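Local coordinates for protein acetyl transferase (Salmonella typhimurium, PDB 1S7N) that transfers an acetyl group from acetyl-coenzyme A to a protein N terminus, probably that of ribosomal protein L7/L12, as a GNAT-family N-acetyltransferase, at residues B[9-14]-B[113-118]; B[99-104]-B[133-138]; B[147-152]-B[173-178]. One frame throughout, in Å; residues are numbered along the deposited sequence.

Contact 1: B[9-14]-B[113-118]; sequences PVSTTL and MSQSLQ. With COA (coenzyme A), chain F.
With its CG1 methyl set anti to the backbone N (chi1 179°), Val10 lays that methyl against the 113-118 turns of helix 112-127, where it meets CB of Gln115 at 3.9 Å and the backbone carbonyl of the same residue. Gln115 answers from the helix: its CG lies anti to the carbonyl carbon and the chain is extended beyond it (chi2 173°), which carries the amide out alongside the turn at Ser11. The join is made by van der Waals packing and one water. That water donates to Gln115 OE1 at 3.1 Å and also pairs with Ser11 OG. Within its own turn Ser11 OG accepts from Thr13 N at 3.1 Å. Ser11 OG also accepts from Leu14 N at 2.9 Å, an ST turn and ST motif that fix the connection. Leu14 adds CD1 at 4.2 Å from Gln115 OE1. One and two residues back on the helix, Ser114 and Met113 grip the cofactor: Met113 N gives a 2.7 Å bond to O2A of coenzyme A, and Ser114 OG donates to O1A at 2.6 Å. Pyrophosphate held at the N-terminal end of this helix is a hallmark of the GNAT fold. The turn joins strands 7-9 and 14-18 at one margin of the sheet, while helix 112-127 rests on strands 71-77 and 96-103 through Met113, Ser116 and Leu117, with helix 142-150 beside it.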
# COMPACT_ATOMS: atom_id res chain seq x y z
N PRO B 9 -19.85 17.75 6.60
CA PRO B 9 -20.70 18.45 5.65
C PRO B 9 -20.08 18.64 4.29
O PRO B 9 -18.85 18.80 4.13
CB PRO B 9 -21.01 19.80 6.34
CG PRO B 9 -19.88 19.95 7.40
CD PRO B 9 -19.75 18.50 7.88
N VAL B 10 -20.93 18.63 3.28
CA VAL B 10 -20.45 18.85 1.94
C VAL B 10 -21.28 19.97 1.31
O VAL B 10 -20.73 20.92 0.74
CB VAL B 10 -20.52 17.60 1.10
CG1 VAL B 10 -20.00 17.93 -0.31
CG2 VAL B 10 -19.62 16.47 1.75
N SER B 11 -22.60 19.84 1.36
CA SER B 11 -23.44 20.90 0.80
C SER B 11 -24.85 20.82 1.34
O SER B 11 -25.16 20.03 2.26
CB SER B 11 -23.48 20.85 -0.75
OG SER B 11 -24.33 19.77 -1.14
N THR B 12 -25.68 21.71 0.80
CA THR B 12 -27.08 21.74 1.20
C THR B 12 -27.72 20.35 0.98
O THR B 12 -28.55 19.89 1.77
CB THR B 12 -27.83 22.80 0.37
OG1 THR B 12 -27.14 22.96 -0.88
CG2 THR B 12 -27.79 24.15 1.10
N THR B 13 -27.29 19.67 -0.08
CA THR B 13 -27.90 18.36 -0.38
C THR B 13 -26.95 17.19 -0.12
O THR B 13 -27.39 16.01 -0.13
CB THR B 13 -28.29 18.30 -1.89
OG1 THR B 13 -27.16 18.69 -2.67
CG2 THR B 13 -29.48 19.25 -2.19
N LEU B 14 -25.67 17.50 0.10
CA LEU B 14 -24.67 16.45 0.30
C LEU B 14 -23.94 16.42 1.60
O LEU B 14 -23.60 17.46 2.13
CB LEU B 14 -23.57 16.55 -0.76
CG LEU B 14 -24.04 16.44 -2.19
CD1 LEU B 14 -22.93 16.68 -3.12
CD2 LEU B 14 -24.65 15.07 -2.39
N MET B 113 -18.84 13.65 -6.62
CA MET B 113 -17.61 13.05 -6.11
C MET B 113 -16.62 14.20 -5.91
O MET B 113 -15.95 14.25 -4.87
CB MET B 113 -17.00 11.99 -7.10
CG MET B 113 -15.73 11.20 -6.50
SD MET B 113 -16.19 10.55 -4.78
CE MET B 113 -17.53 9.23 -5.23
N SER B 114 -16.48 15.12 -6.90
CA SER B 114 -15.51 16.21 -6.76
C SER B 114 -15.77 17.02 -5.47
O SER B 114 -14.83 17.31 -4.72
CB SER B 114 -15.51 17.17 -7.95
OG SER B 114 -14.88 16.57 -9.06
N GLN B 115 -17.02 17.35 -5.23
CA GLN B 115 -17.35 18.13 -4.02
C GLN B 115 -17.09 17.33 -2.75
O GLN B 115 -16.58 17.87 -1.77
CB GLN B 115 -18.82 18.54 -4.01
CG GLN B 115 -19.19 19.54 -5.04
CD GLN B 115 -20.68 19.77 -5.06
OE1 GLN B 115 -21.21 20.39 -4.15
NE2 GLN B 115 -21.36 19.25 -6.07
N SER B 116 -17.48 16.06 -2.76
CA SER B 116 -17.26 15.23 -1.56
C SER B 116 -15.76 15.09 -1.30
O SER B 116 -15.30 15.16 -0.13
CB SER B 116 -17.87 13.83 -1.78
OG SER B 116 -19.30 13.91 -1.88
N LEU B 117 -15.01 14.90 -2.37
CA LEU B 117 -13.53 14.75 -2.27
C LEU B 117 -12.88 15.99 -1.71
O LEU B 117 -12.00 15.92 -0.83
CB LEU B 117 -12.90 14.47 -3.65
CG LEU B 117 -11.38 14.22 -3.71
CD1 LEU B 117 -11.05 12.97 -2.86
CD2 LEU B 117 -10.93 13.97 -5.13
N GLN B 118 -13.30 17.14 -2.24
CA GLN B 118 -12.79 18.46 -1.82
C GLN B 118 -13.07 18.67 -0.31
O GLN B 118 -12.21 19.16 0.44
CB GLN B 118 -13.45 19.53 -2.72
CG GLN B 118 -12.59 20.78 -3.05
CD GLN B 118 -11.13 20.54 -3.55
OE1 GLN B 118 -10.19 20.68 -2.76
NE2 GLN B 118 -10.95 20.20 -4.84
N1A COA F . -18.16 20.45 -9.55
C2A COA F . -17.47 19.69 -10.46
N3A COA F . -17.99 19.08 -11.55
C4A COA F . -19.34 19.26 -11.76
C5A COA F . -20.13 20.03 -10.89
C6A COA F . -19.49 20.64 -9.74
N6A COA F . -20.25 21.37 -8.89
N7A COA F . -21.47 20.07 -11.29
C8A COA F . -21.53 19.34 -12.36
N9A COA F . -20.27 18.85 -12.65
C1B COA F . -19.99 17.90 -13.76
C2B COA F . -18.68 18.08 -14.51
O2B COA F . -18.96 18.90 -15.62
C3B COA F . -18.43 16.69 -15.02
O3B COA F . -19.27 16.48 -16.13
P3B COA F . -18.83 15.50 -17.38
O7A COA F . -20.17 15.13 -17.96
O8A COA F . -18.01 14.34 -16.91
O9A COA F . -18.00 16.42 -18.26
C4B COA F . -18.88 15.84 -13.84
O4B COA F . -19.99 16.53 -13.27
C5B COA F . -17.85 15.41 -12.78
O5B COA F . -18.51 14.85 -11.64
P1A COA F . -17.66 14.11 -10.41
O1A COA F . -16.34 14.77 -10.22
O2A COA F . -18.56 14.07 -9.27
O3A COA F . -17.40 12.64 -10.97
P2A COA F . -18.35 11.72 -11.86
O4A COA F . -19.78 11.95 -11.63
O5A COA F . -17.95 11.80 -13.26
O6A COA F . -18.00 10.21 -11.43
CBP COA F . -16.56 8.38 -10.82
CCP COA F . -16.62 9.79 -11.44
CDP COA F . -15.14 7.75 -11.10
CEP COA F . -16.81 8.50 -9.26
CAP COA F . -17.69 7.51 -11.44
OAP COA F . -17.58 7.50 -12.88
C9P COA F . -17.75 6.10 -10.90
O9P COA F . -18.22 5.85 -9.81
N8P COA F . -17.02 5.25 -11.65
C7P COA F . -17.12 3.82 -11.52
C6P COA F . -16.17 3.32 -10.40
C5P COA F . -14.76 3.81 -10.59
O5P COA F . -14.29 3.99 -11.67
N4P COA F . -14.16 4.28 -9.44
C3P COA F . -12.78 4.80 -9.45
C2P COA F . -11.69 3.70 -9.64
S1P COA F . -10.04 4.44 -9.44
O HOH W 1 -24.20 19.80 -3.65

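Contact 2: B[99-104]-B[133-138]; sequences IGYWLD and FVIKCR. With COA (coenzyme A), chain F.
Phe133 opens the contact by offering its CB to CD1 of Ile99 at 4.0 Å, on the side of the sheet where Leu117 of helix 112-127 also packs. Val134 contributes its carbonyl instead: O accepts from Ile99 N at 2.8 Å in a nearly straight bond (169°). Ile135 crosses the Ile99 side chain at a slant, CG1 to CD1 3.9 Å. Its own CD1, with CG1 placed beside the backbone N (chi1 -67°), reaches the edge of the Tyr101 ring at 3.7 Å from CE2. The hydroxyl of that ring is bonded to Ser144. These strands are the two parallel members of a beta-alpha-beta unit, and beyond Ile99 they splay apart, their short axes 55° from parallel, as in the V-shaped opening of GNAT enzymes. At Lys136 water takes over: one molecule accepts from Lys136 N and donates to Ile99 O, and a second donates to Lys136 O at 2.9 Å and weakly to Ile99 O. At Cys137, linked covalently to coenzyme A in a structure of this protein, SG here lies 5.2 Å from S1P, too far for a bond, with CB at 3.6 Å; the pantetheine arm ending there bonds Tyr101 O through N4P and Leu103 N through O9P.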
# COMPACT_ATOMS: atom_id res chain seq x y z
N ILE B 99 -6.78 7.23 -1.71
CA ILE B 99 -8.18 7.43 -1.94
C ILE B 99 -8.83 6.39 -2.85
O ILE B 99 -8.23 5.94 -3.81
CB ILE B 99 -8.37 8.80 -2.60
CG1 ILE B 99 -8.02 9.87 -1.60
CG2 ILE B 99 -9.82 8.97 -3.17
CD1 ILE B 99 -7.67 11.20 -2.29
N GLY B 100 -10.07 6.05 -2.54
CA GLY B 100 -10.82 5.14 -3.40
C GLY B 100 -12.23 5.68 -3.46
O GLY B 100 -12.67 6.26 -2.48
N TYR B 101 -12.94 5.48 -4.56
CA TYR B 101 -14.35 5.95 -4.67
C TYR B 101 -15.14 5.34 -5.85
O TYR B 101 -14.56 4.91 -6.88
CB TYR B 101 -14.43 7.52 -4.82
CG TYR B 101 -13.51 8.13 -5.89
CD1 TYR B 101 -13.71 7.90 -7.25
CD2 TYR B 101 -12.34 8.84 -5.52
CE1 TYR B 101 -12.74 8.32 -8.22
CE2 TYR B 101 -11.37 9.28 -6.48
CZ TYR B 101 -11.58 8.99 -7.84
OH TYR B 101 -10.61 9.32 -8.79
N TRP B 102 -16.45 5.41 -5.69
CA TRP B 102 -17.39 5.05 -6.72
C TRP B 102 -18.71 5.68 -6.34
O TRP B 102 -18.98 5.95 -5.16
CB TRP B 102 -17.52 3.52 -6.91
CG TRP B 102 -18.01 2.78 -5.68
CD1 TRP B 102 -17.24 2.18 -4.71
CD2 TRP B 102 -19.36 2.40 -5.41
NE1 TRP B 102 -18.04 1.43 -3.88
CE2 TRP B 102 -19.33 1.54 -4.29
CE3 TRP B 102 -20.58 2.70 -6.00
CZ2 TRP B 102 -20.49 0.97 -3.75
CZ3 TRP B 102 -21.75 2.15 -5.46
CH2 TRP B 102 -21.69 1.29 -4.35
N LEU B 103 -19.52 5.90 -7.38
CA LEU B 103 -20.85 6.49 -7.28
C LEU B 103 -21.91 5.59 -7.90
O LEU B 103 -21.63 4.80 -8.78
CB LEU B 103 -20.88 7.82 -8.06
CG LEU B 103 -20.45 9.16 -7.44
CD1 LEU B 103 -20.73 10.33 -8.47
CD2 LEU B 103 -21.31 9.43 -6.20
N ASP B 104 -23.13 5.71 -7.42
CA ASP B 104 -24.21 4.99 -8.04
C ASP B 104 -24.25 5.59 -9.45
O ASP B 104 -24.12 6.79 -9.62
CB ASP B 104 -25.53 5.25 -7.34
CG ASP B 104 -26.70 4.74 -8.18
OD1 ASP B 104 -27.00 5.40 -9.19
OD2 ASP B 104 -27.26 3.67 -7.87
N PHE B 133 -2.41 13.39 -0.32
CA PHE B 133 -3.55 12.64 -0.80
C PHE B 133 -3.23 11.98 -2.13
O PHE B 133 -2.83 12.67 -3.10
CB PHE B 133 -4.76 13.59 -0.94
CG PHE B 133 -5.13 14.23 0.34
CD1 PHE B 133 -4.52 15.40 0.74
CD2 PHE B 133 -6.03 13.62 1.21
CE1 PHE B 133 -4.79 15.97 2.02
CE2 PHE B 133 -6.32 14.18 2.51
CZ PHE B 133 -5.68 15.37 2.90
N VAL B 134 -3.45 10.68 -2.21
CA VAL B 134 -3.12 9.96 -3.43
C VAL B 134 -4.28 9.26 -4.13
O VAL B 134 -5.15 8.67 -3.50
CB VAL B 134 -2.06 8.89 -3.15
CG1 VAL B 134 -1.62 8.14 -4.46
CG2 VAL B 134 -0.91 9.48 -2.49
N ILE B 135 -4.26 9.33 -5.45
CA ILE B 135 -5.24 8.63 -6.24
C ILE B 135 -4.52 7.74 -7.22
O ILE B 135 -3.67 8.22 -7.99
CB ILE B 135 -6.18 9.60 -7.06
CG1 ILE B 135 -7.07 10.40 -6.08
CG2 ILE B 135 -7.05 8.80 -8.04
CD1 ILE B 135 -8.23 11.16 -6.72
N LYS B 136 -4.83 6.44 -7.18
CA LYS B 136 -4.26 5.56 -8.19
C LYS B 136 -5.45 5.21 -9.07
O LYS B 136 -6.55 4.90 -8.56
CB LYS B 136 -3.72 4.28 -7.59
CG LYS B 136 -2.53 4.47 -6.62
CD LYS B 136 -2.24 3.10 -6.00
CE LYS B 136 -1.09 3.07 -5.04
NZ LYS B 136 -1.30 1.81 -4.18
N CYS B 137 -5.30 5.29 -10.37
CA CYS B 137 -6.42 4.86 -11.18
C CYS B 137 -5.92 4.39 -12.48
O CYS B 137 -4.92 4.89 -12.98
CB CYS B 137 -7.45 5.98 -11.36
SG CYS B 137 -6.84 7.40 -12.23
N ARG B 138 -6.58 3.38 -13.04
CA ARG B 138 -6.16 2.85 -14.34
C ARG B 138 -5.97 3.95 -15.43
O ARG B 138 -6.77 4.87 -15.57
CB ARG B 138 -7.20 1.83 -14.85
CG ARG B 138 -6.94 0.40 -14.28
CD ARG B 138 -7.81 -0.57 -15.04
NE ARG B 138 -9.13 -0.02 -14.94
CZ ARG B 138 -9.90 0.36 -15.94
NH1 ARG B 138 -9.51 0.24 -17.20
NH2 ARG B 138 -11.03 0.97 -15.63
N1A COA F . -18.16 20.45 -9.55
C2A COA F . -17.47 19.69 -10.46
N3A COA F . -17.99 19.08 -11.55
C4A COA F . -19.34 19.26 -11.76
C5A COA F . -20.13 20.03 -10.89
C6A COA F . -19.49 20.64 -9.74
N6A COA F . -20.25 21.37 -8.89
N7A COA F . -21.47 20.07 -11.29
C8A COA F . -21.53 19.34 -12.36
N9A COA F . -20.27 18.85 -12.65
C1B COA F . -19.99 17.90 -13.76
C2B COA F . -18.68 18.08 -14.51
O2B COA F . -18.96 18.90 -15.62
C3B COA F . -18.43 16.69 -15.02
O3B COA F . -19.27 16.48 -16.13
P3B COA F . -18.83 15.50 -17.38
O7A COA F . -20.17 15.13 -17.96
O8A COA F . -18.01 14.34 -16.91
O9A COA F . -18.00 16.42 -18.26
C4B COA F . -18.88 15.84 -13.84
O4B COA F . -19.99 16.53 -13.27
C5B COA F . -17.85 15.41 -12.78
O5B COA F . -18.51 14.85 -11.64
P1A COA F . -17.66 14.11 -10.41
O1A COA F . -16.34 14.77 -10.22
O2A COA F . -18.56 14.07 -9.27
O3A COA F . -17.40 12.64 -10.97
P2A COA F . -18.35 11.72 -11.86
O4A COA F . -19.78 11.95 -11.63
O5A COA F . -17.95 11.80 -13.26
O6A COA F . -18.00 10.21 -11.43
CBP COA F . -16.56 8.38 -10.82
CCP COA F . -16.62 9.79 -11.44
CDP COA F . -15.14 7.75 -11.10
CEP COA F . -16.81 8.50 -9.26
CAP COA F . -17.69 7.51 -11.44
OAP COA F . -17.58 7.50 -12.88
C9P COA F . -17.75 6.10 -10.90
O9P COA F . -18.22 5.85 -9.81
N8P COA F . -17.02 5.25 -11.65
C7P COA F . -17.12 3.82 -11.52
C6P COA F . -16.17 3.32 -10.40
C5P COA F . -14.76 3.81 -10.59
O5P COA F . -14.29 3.99 -11.67
N4P COA F . -14.16 4.28 -9.44
C3P COA F . -12.78 4.80 -9.45
C2P COA F . -11.69 3.70 -9.64
S1P COA F . -10.04 4.44 -9.44
O HOH W 2 -5.63 5.49 -4.64
O HOH W 3 -8.89 5.73 -7.08

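Contact 3: B[147-152]-B[173-178]; sequences VARRNH and NMYARI. With COA (coenzyme A), chain F.
Ala148 sets its methyl squarely over one face of the Tyr175 ring, CB lying 3.6 Å from the ring centroid and 9° off the normal, a CH-pi contact between helix and strand. At the far end of the ring a water accepts from Arg149 NH1 and donates to Tyr175 OH at 2.9 Å, bridging groups that stand 3.5 Å apart, NH1 to OH. The second foothold is Arg177. Its chain is extended from CG to NE, with CG anti to the backbone N (chi1 -175°), a shape long enough to reach the helix end, where NH1 makes a weak, bent bond to Asn151 O at 3.0 Å. His152 runs side by side with it, ring and guanidinium planes 85° apart, its CB over one guanidinium face. The helix finishes here in a Schellman motif, with His152 at positive phi as the C-prime residue, and this turn brings the carbonyls of Asn151 and His152 to the arginine. Asn151 also folds back, ND2 donating to Val147 O at 2.8 Å and bonding Ser114 OG, itself a donor to coenzyme A. Further out, Asn145 accepts from the Tyr175 hydroxyl, and Gln118 of helix 112-127 makes weak bonds to both Arg177 and Asn151. On the cofactor side, the Arg150 guanidinium lies by the ribose with N3A of the adenine at its edge, in plane, while Val147 CG2 packs on CCP of coenzyme A.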
# COMPACT_ATOMS: atom_id res chain seq x y z
N VAL B 147 -11.58 12.96 -12.52
CA VAL B 147 -11.77 13.42 -11.15
C VAL B 147 -10.44 13.94 -10.61
O VAL B 147 -10.32 15.04 -10.01
CB VAL B 147 -12.25 12.28 -10.20
CG1 VAL B 147 -12.25 12.79 -8.72
CG2 VAL B 147 -13.65 11.88 -10.55
N ALA B 148 -9.42 13.15 -10.85
CA ALA B 148 -8.12 13.56 -10.35
C ALA B 148 -7.69 14.93 -10.92
O ALA B 148 -7.27 15.85 -10.16
CB ALA B 148 -7.07 12.45 -10.71
N ARG B 149 -7.75 15.07 -12.25
CA ARG B 149 -7.31 16.32 -12.89
C ARG B 149 -8.11 17.52 -12.41
O ARG B 149 -7.54 18.51 -11.99
CB ARG B 149 -7.35 16.17 -14.41
CG ARG B 149 -6.12 15.38 -14.94
CD ARG B 149 -5.90 15.52 -16.43
NE ARG B 149 -7.06 15.06 -17.20
CZ ARG B 149 -7.22 13.82 -17.64
NH1 ARG B 149 -6.30 12.89 -17.40
NH2 ARG B 149 -8.30 13.51 -18.34
N ARG B 150 -9.42 17.40 -12.43
CA ARG B 150 -10.36 18.43 -11.98
C ARG B 150 -10.09 18.87 -10.52
O ARG B 150 -10.42 20.01 -10.09
CB ARG B 150 -11.78 17.84 -12.07
CG ARG B 150 -12.94 18.80 -11.89
CD ARG B 150 -14.33 18.10 -11.93
NE ARG B 150 -15.01 17.73 -13.21
CZ ARG B 150 -14.52 17.15 -14.32
NH1 ARG B 150 -13.25 16.85 -14.45
NH2 ARG B 150 -15.34 16.77 -15.30
N ASN B 151 -9.51 17.98 -9.74
CA ASN B 151 -9.30 18.29 -8.32
C ASN B 151 -7.87 18.64 -7.94
O ASN B 151 -7.49 18.68 -6.76
CB ASN B 151 -9.90 17.16 -7.48
CG ASN B 151 -11.44 17.23 -7.49
OD1 ASN B 151 -12.02 18.06 -6.79
ND2 ASN B 151 -12.09 16.40 -8.29
N HIS B 152 -7.12 18.95 -9.00
CA HIS B 152 -5.75 19.38 -8.97
C HIS B 152 -4.72 18.41 -8.42
O HIS B 152 -3.90 18.82 -7.59
CB HIS B 152 -5.67 20.72 -8.23
CG HIS B 152 -6.76 21.66 -8.62
ND1 HIS B 152 -6.90 22.13 -9.91
CD2 HIS B 152 -7.85 22.11 -7.93
CE1 HIS B 152 -8.02 22.82 -10.00
NE2 HIS B 152 -8.62 22.82 -8.82
N ASN B 173 -2.07 5.14 -13.41
CA ASN B 173 -1.54 6.45 -13.14
C ASN B 173 -1.51 6.67 -11.63
O ASN B 173 -2.42 6.21 -10.88
CB ASN B 173 -2.42 7.53 -13.75
CG ASN B 173 -2.21 7.64 -15.22
OD1 ASN B 173 -1.12 7.29 -15.69
ND2 ASN B 173 -3.20 8.13 -15.95
N MET B 174 -0.47 7.34 -11.19
CA MET B 174 -0.39 7.70 -9.78
C MET B 174 -0.40 9.24 -9.67
O MET B 174 0.49 9.91 -10.20
CB MET B 174 0.87 7.17 -9.08
CG MET B 174 0.92 7.83 -7.65
SD MET B 174 2.12 7.18 -6.38
CE MET B 174 1.45 5.41 -6.11
N TYR B 175 -1.41 9.77 -8.98
CA TYR B 175 -1.60 11.19 -8.74
C TYR B 175 -1.51 11.50 -7.24
O TYR B 175 -1.94 10.70 -6.37
CB TYR B 175 -3.02 11.62 -9.14
CG TYR B 175 -3.36 11.53 -10.60
CD1 TYR B 175 -3.13 12.63 -11.44
CD2 TYR B 175 -4.01 10.40 -11.12
CE1 TYR B 175 -3.56 12.64 -12.80
CE2 TYR B 175 -4.45 10.38 -12.46
CZ TYR B 175 -4.21 11.53 -13.30
OH TYR B 175 -4.60 11.52 -14.62
N ALA B 176 -1.05 12.71 -6.95
CA ALA B 176 -0.98 13.14 -5.58
C ALA B 176 -1.24 14.61 -5.56
O ALA B 176 -0.95 15.32 -6.55
CB ALA B 176 0.39 12.87 -4.98
N ARG B 177 -1.72 15.05 -4.39
CA ARG B 177 -1.98 16.43 -4.07
C ARG B 177 -1.57 16.58 -2.58
O ARG B 177 -1.91 15.74 -1.71
CB ARG B 177 -3.45 16.78 -4.21
CG ARG B 177 -3.66 18.23 -4.01
CD ARG B 177 -5.07 18.65 -4.25
NE ARG B 177 -5.15 20.03 -3.86
CZ ARG B 177 -6.26 20.76 -3.85
NH1 ARG B 177 -7.42 20.23 -4.22
NH2 ARG B 177 -6.18 22.03 -3.47
N ILE B 178 -0.83 17.65 -2.33
CA ILE B 178 -0.38 18.00 -1.01
C ILE B 178 -1.12 19.25 -0.56
O ILE B 178 -1.20 20.26 -1.28
CB ILE B 178 1.10 18.20 -1.02
CG1 ILE B 178 1.75 16.87 -1.45
CG2 ILE B 178 1.57 18.68 0.33
CD1 ILE B 178 3.21 16.82 -1.31
N1A COA F . -18.16 20.45 -9.55
C2A COA F . -17.47 19.69 -10.46
N3A COA F . -17.99 19.08 -11.55
C4A COA F . -19.34 19.26 -11.76
C5A COA F . -20.13 20.03 -10.89
C6A COA F . -19.49 20.64 -9.74
N6A COA F . -20.25 21.37 -8.89
N7A COA F . -21.47 20.07 -11.29
C8A COA F . -21.53 19.34 -12.36
N9A COA F . -20.27 18.85 -12.65
C1B COA F . -19.99 17.90 -13.76
C2B COA F . -18.68 18.08 -14.51
O2B COA F . -18.96 18.90 -15.62
C3B COA F . -18.43 16.69 -15.02
O3B COA F . -19.27 16.48 -16.13
P3B COA F . -18.83 15.50 -17.38
O7A COA F . -20.17 15.13 -17.96
O8A COA F . -18.01 14.34 -16.91
O9A COA F . -18.00 16.42 -18.26
C4B COA F . -18.88 15.84 -13.84
O4B COA F . -19.99 16.53 -13.27
C5B COA F . -17.85 15.41 -12.78
O5B COA F . -18.51 14.85 -11.64
P1A COA F . -17.66 14.11 -10.41
O1A COA F . -16.34 14.77 -10.22
O2A COA F . -18.56 14.07 -9.27
O3A COA F . -17.40 12.64 -10.97
P2A COA F . -18.35 11.72 -11.86
O4A COA F . -19.78 11.95 -11.63
O5A COA F . -17.95 11.80 -13.26
O6A COA F . -18.00 10.21 -11.43
CBP COA F . -16.56 8.38 -10.82
CCP COA F . -16.62 9.79 -11.44
CDP COA F . -15.14 7.75 -11.10
CEP COA F . -16.81 8.50 -9.26
CAP COA F . -17.69 7.51 -11.44
OAP COA F . -17.58 7.50 -12.88
C9P COA F . -17.75 6.10 -10.90
O9P COA F . -18.22 5.85 -9.81
N8P COA F . -17.02 5.25 -11.65
C7P COA F . -17.12 3.82 -11.52
C6P COA F . -16.17 3.32 -10.40
C5P COA F . -14.76 3.81 -10.59
O5P COA F . -14.29 3.99 -11.67
N4P COA F . -14.16 4.28 -9.44
C3P COA F . -12.78 4.80 -9.45
C2P COA F . -11.69 3.70 -9.64
S1P COA F . -10.04 4.44 -9.44
O HOH W 4 -3.32 13.16 -16.62

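In the fold
From the N terminus, the hairpin-like turn of 9-14 meets helix 112-127 only after helices 24-38 and 51-67 and several strands, so contact 1 closes a long loop. Contact 2 crosses it: 99-104 lies inside that loop and 133-138 beyond its end, with helix 112-127 forming the crossover between the two strands. Contact 3 follows in series, closing a short loop over strand 154-165. Met113 of contact 1 packs on Tyr101 and Leu103 of contact 2; Ser114 reaches Asn151 of contact 3; and strands 132-138 and 168-178 pair directly in the sheet. One segment of contact 1, both of contact 2 and one of contact 3 touch the same coenzyme A.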